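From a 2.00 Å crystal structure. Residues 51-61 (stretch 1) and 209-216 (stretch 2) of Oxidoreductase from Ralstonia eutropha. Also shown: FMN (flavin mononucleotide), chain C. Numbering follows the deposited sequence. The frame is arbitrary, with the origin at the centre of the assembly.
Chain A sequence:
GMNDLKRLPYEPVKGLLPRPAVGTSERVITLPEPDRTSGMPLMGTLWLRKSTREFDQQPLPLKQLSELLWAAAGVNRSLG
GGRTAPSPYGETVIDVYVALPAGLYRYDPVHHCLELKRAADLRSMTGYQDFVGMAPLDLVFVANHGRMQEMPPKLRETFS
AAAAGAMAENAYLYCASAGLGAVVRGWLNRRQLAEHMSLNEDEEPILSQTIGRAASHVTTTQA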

# COMPACT_ATOMS: atom_id res chain seq x y z
N SER A 51 7.89 11.54 0.90
CA SER A 51 7.41 11.92 2.24
C SER A 51 7.79 13.36 2.59
O SER A 51 8.89 13.81 2.33
CB SER A 51 7.88 10.93 3.31
OG SER A 51 7.23 9.69 3.12
N THR A 52 6.86 14.07 3.20
CA THR A 52 7.03 15.46 3.64
C THR A 52 6.71 15.50 5.12
O THR A 52 5.75 14.84 5.55
CB THR A 52 6.03 16.37 2.89
OG1 THR A 52 6.20 16.15 1.49
CG2 THR A 52 6.28 17.89 3.23
N ARG A 53 7.50 16.26 5.88
CA ARG A 53 7.36 16.34 7.34
C ARG A 53 7.14 17.72 7.94
O ARG A 53 6.82 17.81 9.11
CB ARG A 53 8.56 15.64 8.02
CG ARG A 53 8.54 14.14 7.88
CD ARG A 53 9.60 13.40 8.74
NE ARG A 53 9.57 11.96 8.41
CZ ARG A 53 10.12 11.42 7.32
NH1 ARG A 53 10.75 12.16 6.40
NH2 ARG A 53 10.03 10.10 7.10
N GLU A 54 7.31 18.78 7.15
CA GLU A 54 7.03 20.15 7.55
C GLU A 54 5.96 20.71 6.59
O GLU A 54 6.11 20.66 5.37
CB GLU A 54 8.29 21.00 7.54
CG GLU A 54 9.26 20.70 8.70
N PHE A 55 4.90 21.25 7.17
CA PHE A 55 3.74 21.72 6.44
C PHE A 55 3.32 23.15 6.70
O PHE A 55 3.61 23.70 7.75
CB PHE A 55 2.55 20.84 6.83
CG PHE A 55 2.80 19.42 6.62
CD1 PHE A 55 2.49 18.82 5.40
CD2 PHE A 55 3.39 18.64 7.63
CE1 PHE A 55 2.75 17.46 5.21
CE2 PHE A 55 3.64 17.30 7.45
CZ PHE A 55 3.32 16.71 6.23
N ASP A 56 2.64 23.71 5.71
CA ASP A 56 1.94 24.98 5.82
C ASP A 56 0.62 24.60 6.53
O ASP A 56 0.10 23.47 6.34
CB ASP A 56 1.64 25.56 4.43
CG ASP A 56 0.93 26.91 4.49
OD1 ASP A 56 1.53 27.90 4.99
OD2 ASP A 56 -0.23 26.98 3.99
N GLN A 57 0.09 25.51 7.33
CA GLN A 57 -1.15 25.25 8.08
C GLN A 57 -2.45 25.55 7.34
O GLN A 57 -3.50 25.22 7.86
CB GLN A 57 -1.10 25.97 9.44
CG GLN A 57 0.14 25.60 10.31
CD GLN A 57 0.36 24.07 10.41
OE1 GLN A 57 -0.52 23.34 10.85
NE2 GLN A 57 1.52 23.61 9.95
N GLN A 58 -2.40 26.08 6.12
CA GLN A 58 -3.62 26.40 5.35
C GLN A 58 -4.44 25.10 5.16
O GLN A 58 -3.86 24.08 4.80
CB GLN A 58 -3.26 27.06 3.99
CG GLN A 58 -4.42 27.62 3.16
N PRO A 59 -5.77 25.11 5.47
CA PRO A 59 -6.57 23.88 5.28
C PRO A 59 -6.68 23.46 3.82
O PRO A 59 -6.50 24.28 2.95
CB PRO A 59 -7.95 24.26 5.83
CG PRO A 59 -8.00 25.71 5.72
CD PRO A 59 -6.61 26.20 6.02
N LEU A 60 -6.93 22.18 3.55
CA LEU A 60 -7.18 21.75 2.18
C LEU A 60 -8.58 22.29 1.81
O LEU A 60 -9.49 22.29 2.66
CB LEU A 60 -7.18 20.22 2.04
CG LEU A 60 -5.86 19.45 2.00
CD1 LEU A 60 -5.00 19.74 3.18
CD2 LEU A 60 -6.12 17.97 1.91
N PRO A 61 -8.76 22.76 0.55
CA PRO A 61 -10.13 23.11 0.15
C PRO A 61 -10.98 21.84 0.15
O PRO A 61 -10.45 20.71 0.04
CB PRO A 61 -9.97 23.68 -1.26
CG PRO A 61 -8.57 23.42 -1.68
CD PRO A 61 -7.77 23.04 -0.49
N1 FMN C . 7.95 8.28 8.88
C2 FMN C . 7.90 8.96 10.09
O2 FMN C . 8.35 10.10 10.18
N3 FMN C . 7.31 8.33 11.19
C4 FMN C . 6.82 7.04 11.10
O4 FMN C . 6.31 6.53 12.11
C4A FMN C . 6.87 6.36 9.87
N5 FMN C . 6.38 5.07 9.75
C5A FMN C . 6.36 4.43 8.52
C6 FMN C . 5.82 3.16 8.46
C7 FMN C . 5.80 2.46 7.24
C7M FMN C . 5.21 1.08 7.19
C8 FMN C . 6.35 3.04 6.09
C8M FMN C . 6.35 2.28 4.80
C9 FMN C . 6.92 4.32 6.15
C9A FMN C . 6.94 5.04 7.37
N10 FMN C . 7.46 6.33 7.51
C10 FMN C . 7.44 6.98 8.75
C1' FMN C . 8.01 7.09 6.34
C2' FMN C . 9.43 6.74 5.98
O2' FMN C . 10.33 7.25 6.95
C3' FMN C . 9.71 7.30 4.60
O3' FMN C . 8.95 6.56 3.67
C4' FMN C . 11.22 7.20 4.30
O4' FMN C . 11.84 8.28 4.99
C5' FMN C . 11.56 7.24 2.82
O5' FMN C . 11.16 8.52 2.35
P FMN C . 10.16 8.64 1.11
O1P FMN C . 10.51 7.70 -0.02
O2P FMN C . 8.77 8.29 1.59
O3P FMN C . 10.22 10.08 0.61
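Stretch 2 209-216: QTIGRAAS

Stretch 2 (Gln209 to Ser216) enters as the last part of a β-strand and runs on as an extended loop past stretch 1, which has no regular helix or strand but is itself largely extended. Phe55 and Ala214 form a single β-bridge, CA to CA 4.4 Å, and the two hydrogen bonds that hold it flank Phe55: Ala215 N donates to Glu54 O (2.9 Å), and Asp56 N donates to Arg213 O (2.8 Å). Because the later residue of stretch 2 pairs with the earlier residue of stretch 1, the chains run in opposite directions here.

The side chain of Phe55 leaves CA away from stretch 2, yet with chi1 m (-55°) and chi2 -90° its ring lies along the incoming strand. Phe55 CD1 is 3.6 Å from Gly212 N, Phe55 CZ is 3.7 Å from Thr210 O, and Phe55 CE2 meets Thr210 CG2 at 3.7 Å; Thr210, also m, points its side chain toward stretch 1. Gly212 is fully extended (177/180) and leaves the ring space: an ideal CB there would stand a tight 3.4 Å from Phe55 CD1.

Leu60 (m, p) starts sideways, but its end reaches the same strand, placing Leu60 CD2 4.2 Å from Ile211 CG2 and Leu60 CD1 4.2 Å from Gly212 CA. Arg213 has the largest covered area of stretch 2. Its chi1 of -93° lies between wells, followed by t and m, and this path carries the guanidinium to the Gln58-Pro61 segment, where Arg213 NH2 lies 2.9 Å from Pro59 O and 3.6 Å from Gln58 CG. Both atoms, like Pro61 CD, lie at the guanidinium edge. Asp56 OD2 and Arg213 NE carry opposite charges but, at 4.6 Å, are beyond a salt bridge.

Asp56, chi1 t, instead turns its carboxylate to its own chain, with OD2 accepting from Gln58 N at 3.2 Å, while OD1 accepts from water 2 (3.0 Å), which in turn accepts from Ser216 N (3.0 Å). Water 1 ties the backbones together, donating to Asp56 O and Gln58 O, each 2.7 Å from its oxygen, and accepting from Arg213 N at 2.8 Å.

At the other end, Thr52 CG2 packs on Ala214 CB at 3.9 Å, whereas Arg53 points away from stretch 2 toward the flavin. Its m, t, t chain stretches out so that Arg53 NE donates to FMN O2 at 2.8 Å and Arg53 NH2 to FMN N1 at 3.3 Å. Ser51 OG (chi1 m) donates to FMN O2P at 2.6 Å.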

# COMPACT_ATOMS: atom_id res chain seq x y z
N GLN A 209 -1.48 9.14 8.71
CA GLN A 209 -0.82 9.86 7.61
C GLN A 209 -1.10 11.34 7.71
O GLN A 209 -2.28 11.76 7.68
CB GLN A 209 -1.29 9.30 6.28
CG GLN A 209 -0.47 9.71 5.03
CD GLN A 209 -1.01 8.97 3.78
OE1 GLN A 209 -2.19 8.57 3.77
NE2 GLN A 209 -0.17 8.77 2.76
N THR A 210 -0.03 12.11 7.84
CA THR A 210 -0.11 13.55 8.05
C THR A 210 -0.04 14.22 6.69
O THR A 210 0.88 13.95 5.95
CB THR A 210 0.99 13.97 8.98
OG1 THR A 210 0.77 13.27 10.20
CG2 THR A 210 0.98 15.45 9.25
N ILE A 211 -1.03 15.06 6.38
CA ILE A 211 -1.18 15.67 5.06
C ILE A 211 -1.40 17.18 5.12
O ILE A 211 -2.09 17.69 6.00
CB ILE A 211 -2.36 14.96 4.31
CG1 ILE A 211 -1.97 13.51 4.01
CG2 ILE A 211 -2.75 15.71 3.00
CD1 ILE A 211 -3.05 12.66 3.39
N GLY A 212 -0.76 17.87 4.18
CA GLY A 212 -0.92 19.30 3.97
C GLY A 212 -0.03 19.84 2.87
O GLY A 212 0.72 19.06 2.24
N ARG A 213 -0.11 21.14 2.60
CA ARG A 213 0.84 21.78 1.70
C ARG A 213 2.19 21.75 2.39
O ARG A 213 2.28 21.97 3.59
CB ARG A 213 0.47 23.22 1.31
CG ARG A 213 -0.34 23.30 0.02
CD ARG A 213 -0.93 24.67 -0.34
NE ARG A 213 -2.18 24.97 0.39
CZ ARG A 213 -3.39 24.39 0.18
NH1 ARG A 213 -3.60 23.38 -0.71
NH2 ARG A 213 -4.43 24.81 0.92
N ALA A 214 3.24 21.47 1.62
CA ALA A 214 4.62 21.46 2.12
C ALA A 214 4.97 22.86 2.58
O ALA A 214 4.49 23.81 2.00
CB ALA A 214 5.60 20.99 1.02
N ALA A 215 5.79 22.97 3.63
CA ALA A 215 6.24 24.28 4.18
C ALA A 215 6.99 25.11 3.13
O ALA A 215 7.60 24.55 2.22
CB ALA A 215 7.10 24.08 5.41
N SER A 216 6.94 26.44 3.27
CA SER A 216 7.55 27.37 2.30
C SER A 216 9.09 27.42 2.20
O SER A 216 9.59 28.03 1.26
CB SER A 216 7.01 28.79 2.55
OG SER A 216 5.59 28.81 2.42
O HOH W 1 -1.37 23.19 4.12
O HOH W 2 4.40 27.17 4.74